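Local coordinates for TqaA (Penicillium aethiopicum, PDB 5DLK), which probably closes a nonribosomal peptide into a macrocycle, using the terminal condensation-like domain of the fungal synthetase that this chain represents, at residues A[93-96]-A[97-100]; A[179-183]-A[184-188]; A[317-320]-A[321-324]. All coordinates share one frame; numbering follows the deposited sequence.

Interaction 1. Residues A[93-96]-A[97-100]; sequences DRHS and ILRT
Arg99 folds back across Ser96 to reach Asp93, just where helix 81-94 gives way to a short 3-10 turn and then to strand 100-105. The sequence running from Arg94 through Thr100 corresponds to the RHxxLRT core motif of condensation domains, and the arginine side chain shows how such a motif can hold a helix end to the strand that follows. Its CB starts beside the carbonyl oxygen of Ser96. CG nearly eclipses the backbone N (chi1 17°), which brings it against Ser96, with Arg99 CG 3.7 Å from Ser96 CA; the chain then runs extended to NE. At NE the carbonyl oxygen of Asp93 receives a weak bond, while Val92 O at the helix end gives the same nitrogen a further acceptor. Arg99 CZ rides over Ser96, 3.6 Å from Ser96 CA, which sits over the centre of one guanidinium face. Arg99 NH2 makes the sounder bond to the helix end, 3.0 Å to Asp93 O with an N-H...O angle of 151°, the oxygen standing somewhat off the guanidinium plane. Arg99 NH1 passes 3.7 Å from Ser96 CB, hydrogen-bonds Leu114 O and forms a salt bridge with Glu49, on the neighbouring strands 108-115 and 47-53.

The 3-10 turn itself is tied by its backbone: Leu98 N donates to His95 O at 2.9 Å, and the leucine's CG packs on His95 CB, while the imidazole NE2 of His95 bonds Asp192. Ser96 turns its hydroxyl to Asp207, yet its buried backbone N has no partner. Its carbonyl oxygen, by contrast, is held from opposite faces of its plane, by Arg99 N at 3.0 Å and by the hydroxyl OG1 of Thr100 at 2.8 Å.

Interaction 2. Residues A[179-183]-A[184-188]; sequences SQWDG and VSIPK
Asp182 and Ser185 meet side chain to side chain just before helix 186-197. CG of the aspartate stands between its own backbone N and carbonyl carbon (chi1 55°), a setting that swings the carboxylate forward along the chain. OD1 is thereby gripped by two groups of one residue arriving from different directions: Ser185 N comes nearly along the C-O axis at 2.9 Å from Asp182 OD1, whereas Ser185 OG donates from well above the carboxylate plane, 2.7 Å from that oxygen. Between them they fix the rotation of the carboxylate. Its other oxygen, OD2, points to Arg313, a salt bridge, and also accepts from Thr327 N.

The backbone carbonyl of the same aspartate is used as well. Ile186 N meets Asp182 O almost head-on, at 2.9 Å, with a C=O...N angle of 170°, so the first helical residue is already bonded to Asp182, and Ser185 N adds a weak bond. Pro187 has no N-H to offer, and its CD instead rests 3.4 Å from Gly183 O.

Trp181 supplies the apolar side. Its indole and the Ile186 side chain cross obliquely, Trp181 CE3 lying 3.7 Å from Ile186 CB, while the ring also stacks with His178 and meets His68 edge-to-face. The side chain of Val184 lies about 4 Å from that of Asn311, nearest atoms.

Gly183 and Asn311 both belong to the phosphopantetheine site seen for this protein, though the cofactor is not bound in this model. The turn starts in the HHxxxDG active-site motif of condensation domains, which reads SHSQWDG here and ends at Gly183, and runs on into helix 186-197.

Interaction 3. Residues A[317-320]-A[321-324]; sequences MDNI and ESLL
The carbonyl oxygen of Asn319 is gripped by two successive backbone N-H groups, those of Ser322 and Leu323. They use it differently. Leu323 N lies 2.8 Å from Asn319 O, almost in line with the carbonyl bond (C=O...N angle 174°), whereas Ser322 N, 2.9 Å from the same oxygen, stands well above the carbonyl plane. One acceptor thus winds the chain into a compact curl, directly after a type II beta turn from Met317 to Ile320. Asn319 occupies the third position of that turn with a positive phi (65°), a conformation asparagine tolerates well, and its amide ND2 reaches Ser206.

The loop joins strands 303-310 and 329-336 of the condensation domain, with the Ile320 side chain about 7 Å from that of the phosphopantetheine-site residue Asn311.

Glu321 bends back against the beta turn. The kink at chi2 (-82°) brings its carboxylate alongside the backbone there, with Glu321 OE2 3.2 Å from Asn319 CA and OE1 3.3 Å from Ile320 CG2. These are packing contacts of the carboxylate with carbon atoms.

On the apolar side, Leu323 is the common partner. CD2 of its isobutyl end touches the sulfur of Met317 at 4.0 Å, the two side chains meeting at about a right angle, and comes within 4.1 Å of Ile320 CD1. Met317 and Ile320 also lean on Tyr211 of helix 208-218, so the small cluster seats the loop against that helix.

Arg313 donates to the carbonyl oxygens of both Ile320 and Leu323. The chemistry therefore implies that a loop without regular secondary structure probably owes much of its shape to main-chain acceptors, Asn319 O from within and two further carbonyls turned toward one guanidinium, with the leucine, isoleucine and methionine filling one flank.

From the N terminus, interaction 1 closes a tight turn between helix 81-94 and strand 100-105, interaction 2 leads from strand 169-177 into helix 186-197, and interaction 3 curls the loop between strands 303-310 and 329-336. Each is finished before the next begins, so none nests in or crosses another, yet in space all three meet. Gln180 NE2 probably bonds Ile97 O, joining interactions 1 and 2. Leu324 packs against His95, Ile97 and Leu98 and also against Ser185, bringing 321-324 onto both earlier turns. Arg313, bonded to the 317-324 loop, reaches Asp182 too, tying that later loop to the active-site motif.

Interaction 1. Residues A[93-96]-A[97-100]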
loop_
_atom_site.group_PDB
_atom_site.type_symbol
_atom_site.label_atom_id
_atom_site.label_comp_id
_atom_site.label_asym_id
_atom_site.label_seq_id
_atom_site.Cartn_x
_atom_site.Cartn_y
_atom_site.Cartn_z
ATOM N N ASP A 93 -12.877 7.899 15.612
ATOM C CA ASP A 93 -14.326 7.983 15.426
ATOM C C ASP A 93 -14.705 8.108 13.946
ATOM O O ASP A 93 -15.619 7.435 13.464
ATOM C CB ASP A 93 -14.906 9.184 16.192
ATOM C CG ASP A 93 -14.793 9.040 17.693
ATOM O OD1 ASP A 93 -14.637 7.899 18.192
ATOM O OD2 ASP A 93 -14.872 10.079 18.385
ATOM N N ARG A 94 -14.001 8.979 13.237
ATOM C CA ARG A 94 -14.323 9.297 11.852
ATOM C C ARG A 94 -14.052 8.159 10.854
ATOM O O ARG A 94 -14.822 7.972 9.912
ATOM C CB ARG A 94 -13.547 10.549 11.424
ATOM C CG ARG A 94 -13.743 10.952 9.963
ATOM C CD ARG A 94 -13.052 12.274 9.683
ATOM N NE ARG A 94 -13.087 12.666 8.275
ATOM C CZ ARG A 94 -14.159 13.156 7.654
ATOM N NH1 ARG A 94 -14.089 13.492 6.370
ATOM N NH2 ARG A 94 -15.307 13.304 8.310
ATOM N N HIS A 95 -12.968 7.405 11.048
ATOM C CA HIS A 95 -12.557 6.402 10.044
ATOM C C HIS A 95 -12.594 4.977 10.583
ATOM O O HIS A 95 -11.735 4.591 11.367
ATOM C CB HIS A 95 -11.141 6.703 9.542
ATOM C CG HIS A 95 -11.000 8.038 8.875
ATOM N ND1 HIS A 95 -11.484 8.295 7.612
ATOM C CD2 HIS A 95 -10.395 9.180 9.284
ATOM C CE1 HIS A 95 -11.199 9.539 7.276
ATOM N NE2 HIS A 95 -10.538 10.098 8.273
ATOM N N SER A 96 -13.551 4.171 10.142
ATOM C CA SER A 96 -13.736 2.868 10.772
ATOM C C SER A 96 -12.546 1.923 10.556
ATOM O O SER A 96 -12.331 1.006 11.353
ATOM C CB SER A 96 -15.031 2.213 10.279
ATOM O OG SER A 96 -14.938 1.827 8.924
ATOM N N ILE A 97 -11.756 2.147 9.501
ATOM C CA ILE A 97 -10.575 1.313 9.294
ATOM C C ILE A 97 -9.593 1.461 10.469
ATOM O O ILE A 97 -8.890 0.516 10.811
ATOM C CB ILE A 97 -9.851 1.649 7.952
ATOM C CG1 ILE A 97 -8.779 0.597 7.637
ATOM C CG2 ILE A 97 -9.216 3.023 7.998
ATOM C CD1 ILE A 97 -9.302 -0.803 7.571
ATOM N N LEU A 98 -9.579 2.632 11.112
ATOM C CA LEU A 98 -8.676 2.871 12.240
ATOM C C LEU A 98 -9.190 2.197 13.531
ATOM O O LEU A 98 -8.441 2.055 14.502
ATOM C CB LEU A 98 -8.471 4.381 12.459
ATOM C CG LEU A 98 -7.935 5.218 11.297
ATOM C CD1 LEU A 98 -7.745 6.684 11.681
ATOM C CD2 LEU A 98 -6.634 4.635 10.739
ATOM N N ARG A 99 -10.452 1.766 13.542
ATOM C CA ARG A 99 -10.945 0.980 14.677
ATOM C C ARG A 99 -11.206 -0.451 14.271
ATOM O O ARG A 99 -12.110 -1.106 14.794
ATOM C CB ARG A 99 -12.216 1.596 15.272
ATOM C CG ARG A 99 -12.924 2.581 14.392
ATOM C CD ARG A 99 -14.017 3.316 15.179
ATOM N NE ARG A 99 -14.774 4.168 14.280
ATOM C CZ ARG A 99 -15.844 3.765 13.612
ATOM N NH1 ARG A 99 -16.297 2.529 13.773
ATOM N NH2 ARG A 99 -16.455 4.596 12.791
ATOM N N THR A 100 -10.415 -0.940 13.321
ATOM C CA THR A 100 -10.553 -2.312 12.872
ATOM C C THR A 100 -9.509 -3.233 13.505
ATOM O O THR A 100 -8.328 -2.890 13.618
ATOM C CB THR A 100 -10.464 -2.376 11.316
ATOM O OG1 THR A 100 -11.548 -1.632 10.760
ATOM C CG2 THR A 100 -10.562 -3.777 10.837
#

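Interaction 2. Residues A[179-183]-A[184-188]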
loop_
_atom_site.group_PDB
_atom_site.type_symbol
_atom_site.label_atom_id
_atom_site.label_comp_id
_atom_site.label_asym_id
_atom_site.label_seq_id
_atom_site.Cartn_x
_atom_site.Cartn_y
_atom_site.Cartn_z
ATOM N N SER A 179 -2.353 -2.643 5.973
ATOM C CA SER A 179 -3.702 -3.111 5.646
ATOM C C SER A 179 -4.735 -2.002 5.840
ATOM O O SER A 179 -5.894 -2.160 5.452
ATOM C CB SER A 179 -4.092 -4.321 6.500
ATOM O OG SER A 179 -4.110 -3.990 7.893
ATOM N N GLN A 180 -4.305 -0.877 6.418
ATOM C CA GLN A 180 -5.233 0.184 6.826
ATOM C C GLN A 180 -5.007 1.517 6.123
ATOM O O GLN A 180 -5.682 2.505 6.428
ATOM C CB GLN A 180 -5.144 0.393 8.359
ATOM C CG GLN A 180 -5.481 -0.854 9.155
ATOM C CD GLN A 180 -5.172 -0.675 10.641
ATOM O OE1 GLN A 180 -4.009 -0.618 11.036
ATOM N NE2 GLN A 180 -6.220 -0.552 11.465
ATOM N N TRP A 181 -4.073 1.572 5.170
ATOM C CA TRP A 181 -3.830 2.823 4.463
ATOM C C TRP A 181 -3.190 2.544 3.096
ATOM O O TRP A 181 -2.746 1.427 2.831
ATOM C CB TRP A 181 -2.925 3.767 5.290
ATOM C CG TRP A 181 -1.528 3.251 5.470
ATOM C CD1 TRP A 181 -1.093 2.396 6.436
ATOM C CD2 TRP A 181 -0.391 3.522 4.635
ATOM N NE1 TRP A 181 0.243 2.135 6.275
ATOM C CE2 TRP A 181 0.699 2.813 5.176
ATOM C CE3 TRP A 181 -0.187 4.300 3.490
ATOM C CZ2 TRP A 181 1.979 2.849 4.610
ATOM C CZ3 TRP A 181 1.091 4.337 2.922
ATOM C CH2 TRP A 181 2.151 3.619 3.482
ATOM N N ASP A 182 -3.169 3.555 2.240
ATOM C CA ASP A 182 -2.394 3.487 1.001
ATOM C C ASP A 182 -1.864 4.864 0.623
ATOM O O ASP A 182 -2.166 5.868 1.284
ATOM C CB ASP A 182 -3.220 2.886 -0.145
ATOM C CG ASP A 182 -4.523 3.610 -0.386
ATOM O OD1 ASP A 182 -4.627 4.818 -0.077
ATOM O OD2 ASP A 182 -5.455 2.968 -0.923
ATOM N N GLY A 183 -1.060 4.913 -0.437
ATOM C CA GLY A 183 -0.394 6.149 -0.813
ATOM C C GLY A 183 -1.361 7.280 -1.107
ATOM O O GLY A 183 -1.071 8.449 -0.835
ATOM N N VAL A 184 -2.515 6.935 -1.672
ATOM C CA VAL A 184 -3.525 7.927 -2.015
ATOM C C VAL A 184 -4.195 8.524 -0.782
ATOM O O VAL A 184 -4.475 9.721 -0.751
ATOM C CB VAL A 184 -4.625 7.320 -2.943
ATOM C CG1 VAL A 184 -5.845 8.244 -3.040
ATOM C CG2 VAL A 184 -4.051 7.048 -4.327
ATOM N N SER A 185 -4.447 7.706 0.238
ATOM C CA SER A 185 -5.325 8.157 1.319
ATOM C C SER A 185 -4.598 8.510 2.622
ATOM O O SER A 185 -5.171 9.188 3.472
ATOM C CB SER A 185 -6.420 7.110 1.598
ATOM O OG SER A 185 -5.901 5.887 2.099
ATOM N N ILE A 186 -3.347 8.089 2.784
ATOM C CA ILE A 186 -2.614 8.482 3.993
ATOM C C ILE A 186 -2.472 10.017 4.160
ATOM O O ILE A 186 -2.490 10.496 5.297
ATOM C CB ILE A 186 -1.206 7.801 4.082
ATOM C CG1 ILE A 186 -0.592 8.007 5.476
ATOM C CG2 ILE A 186 -0.247 8.245 2.984
ATOM C CD1 ILE A 186 -1.403 7.389 6.587
ATOM N N PRO A 187 -2.379 10.800 3.057
ATOM C CA PRO A 187 -2.337 12.236 3.368
ATOM C C PRO A 187 -3.659 12.756 3.924
ATOM O O PRO A 187 -3.678 13.806 4.576
ATOM C CB PRO A 187 -2.021 12.887 2.009
ATOM C CG PRO A 187 -1.435 11.780 1.176
ATOM C CD PRO A 187 -2.224 10.578 1.604
ATOM N N LYS A 188 -4.736 12.010 3.695
ATOM C CA LYS A 188 -6.053 12.385 4.179
ATOM C C LYS A 188 -6.154 12.118 5.683
ATOM O O LYS A 188 -6.870 12.814 6.404
ATOM C CB LYS A 188 -7.142 11.618 3.422
ATOM C CG LYS A 188 -8.468 12.353 3.309
ATOM C CD LYS A 188 -8.349 13.552 2.389
ATOM C CE LYS A 188 -9.658 14.315 2.306
ATOM N NZ LYS A 188 -9.577 15.472 1.365
#

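Interaction 3. Residues A[317-320]-A[321-324]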
loop_
_atom_site.group_PDB
_atom_site.type_symbol
_atom_site.label_atom_id
_atom_site.label_comp_id
_atom_site.label_asym_id
_atom_site.label_seq_id
_atom_site.Cartn_x
_atom_site.Cartn_y
_atom_site.Cartn_z
ATOM N N MET A 317 -17.857 5.355 -6.930
ATOM C CA MET A 317 -18.537 5.392 -5.646
ATOM C C MET A 317 -18.211 6.712 -4.978
ATOM O O MET A 317 -17.161 7.304 -5.243
ATOM C CB MET A 317 -18.138 4.193 -4.768
ATOM C CG MET A 317 -16.928 4.386 -3.857
ATOM S SD MET A 317 -16.566 2.892 -2.886
ATOM C CE MET A 317 -16.207 1.739 -4.197
ATOM N N ASP A 318 -19.128 7.191 -4.144
ATOM C CA ASP A 318 -18.917 8.449 -3.439
ATOM C C ASP A 318 -17.683 8.350 -2.559
ATOM O O ASP A 318 -17.472 7.332 -1.890
ATOM C CB ASP A 318 -20.140 8.820 -2.599
ATOM C CG ASP A 318 -21.375 9.075 -3.445
ATOM O OD1 ASP A 318 -21.225 9.513 -4.606
ATOM O OD2 ASP A 318 -22.496 8.837 -2.948
ATOM N N ASN A 319 -16.872 9.404 -2.588
ATOM C CA ASN A 319 -15.668 9.527 -1.761
ATOM C C ASN A 319 -14.575 8.515 -2.080
ATOM O O ASN A 319 -13.671 8.311 -1.270
ATOM C CB ASN A 319 -16.025 9.417 -0.278
ATOM C CG ASN A 319 -17.074 10.417 0.137
ATOM O OD1 ASN A 319 -17.064 11.562 -0.322
ATOM N ND2 ASN A 319 -17.997 9.991 0.992
ATOM N N ILE A 320 -14.647 7.891 -3.257
ATOM C CA ILE A 320 -13.634 6.913 -3.649
ATOM C C ILE A 320 -12.239 7.548 -3.612
ATOM O O ILE A 320 -11.252 6.887 -3.289
ATOM C CB ILE A 320 -13.933 6.319 -5.061
ATOM C CG1 ILE A 320 -12.959 5.187 -5.405
ATOM C CG2 ILE A 320 -13.894 7.394 -6.136
ATOM C CD1 ILE A 320 -12.948 4.060 -4.401
ATOM N N GLU A 321 -12.182 8.843 -3.904
ATOM C CA GLU A 321 -10.937 9.605 -3.954
ATOM C C GLU A 321 -10.321 9.844 -2.580
ATOM O O GLU A 321 -9.126 10.115 -2.471
ATOM C CB GLU A 321 -11.184 10.957 -4.640
ATOM C CG GLU A 321 -12.290 11.816 -3.992
ATOM C CD GLU A 321 -13.703 11.417 -4.435
ATOM O OE1 GLU A 321 -13.832 10.665 -5.426
ATOM O OE2 GLU A 321 -14.687 11.859 -3.796
ATOM N N SER A 322 -11.135 9.745 -1.533
ATOM C CA SER A 322 -10.694 10.193 -0.218
ATOM C C SER A 322 -10.928 9.205 0.934
ATOM O O SER A 322 -10.443 9.441 2.042
ATOM C CB SER A 322 -11.376 11.528 0.111
ATOM O OG SER A 322 -12.780 11.372 0.189
ATOM N N LEU A 323 -11.649 8.111 0.697
ATOM C CA LEU A 323 -11.914 7.176 1.791
ATOM C C LEU A 323 -10.601 6.544 2.237
ATOM O O LEU A 323 -9.718 6.269 1.413
ATOM C CB LEU A 323 -12.936 6.102 1.393
ATOM C CG LEU A 323 -12.623 5.039 0.333
ATOM C CD1 LEU A 323 -12.048 3.782 0.964
ATOM C CD2 LEU A 323 -13.892 4.699 -0.443
ATOM N N LEU A 324 -10.470 6.328 3.545
ATOM C CA LEU A 324 -9.211 5.866 4.105
ATOM C C LEU A 324 -9.161 4.350 4.205
ATOM O O LEU A 324 -10.043 3.710 4.784
ATOM C CB LEU A 324 -8.980 6.492 5.493
ATOM C CG LEU A 324 -7.647 6.201 6.173
ATOM C CD1 LEU A 324 -6.470 6.790 5.396
ATOM C CD2 LEU A 324 -7.679 6.726 7.627
#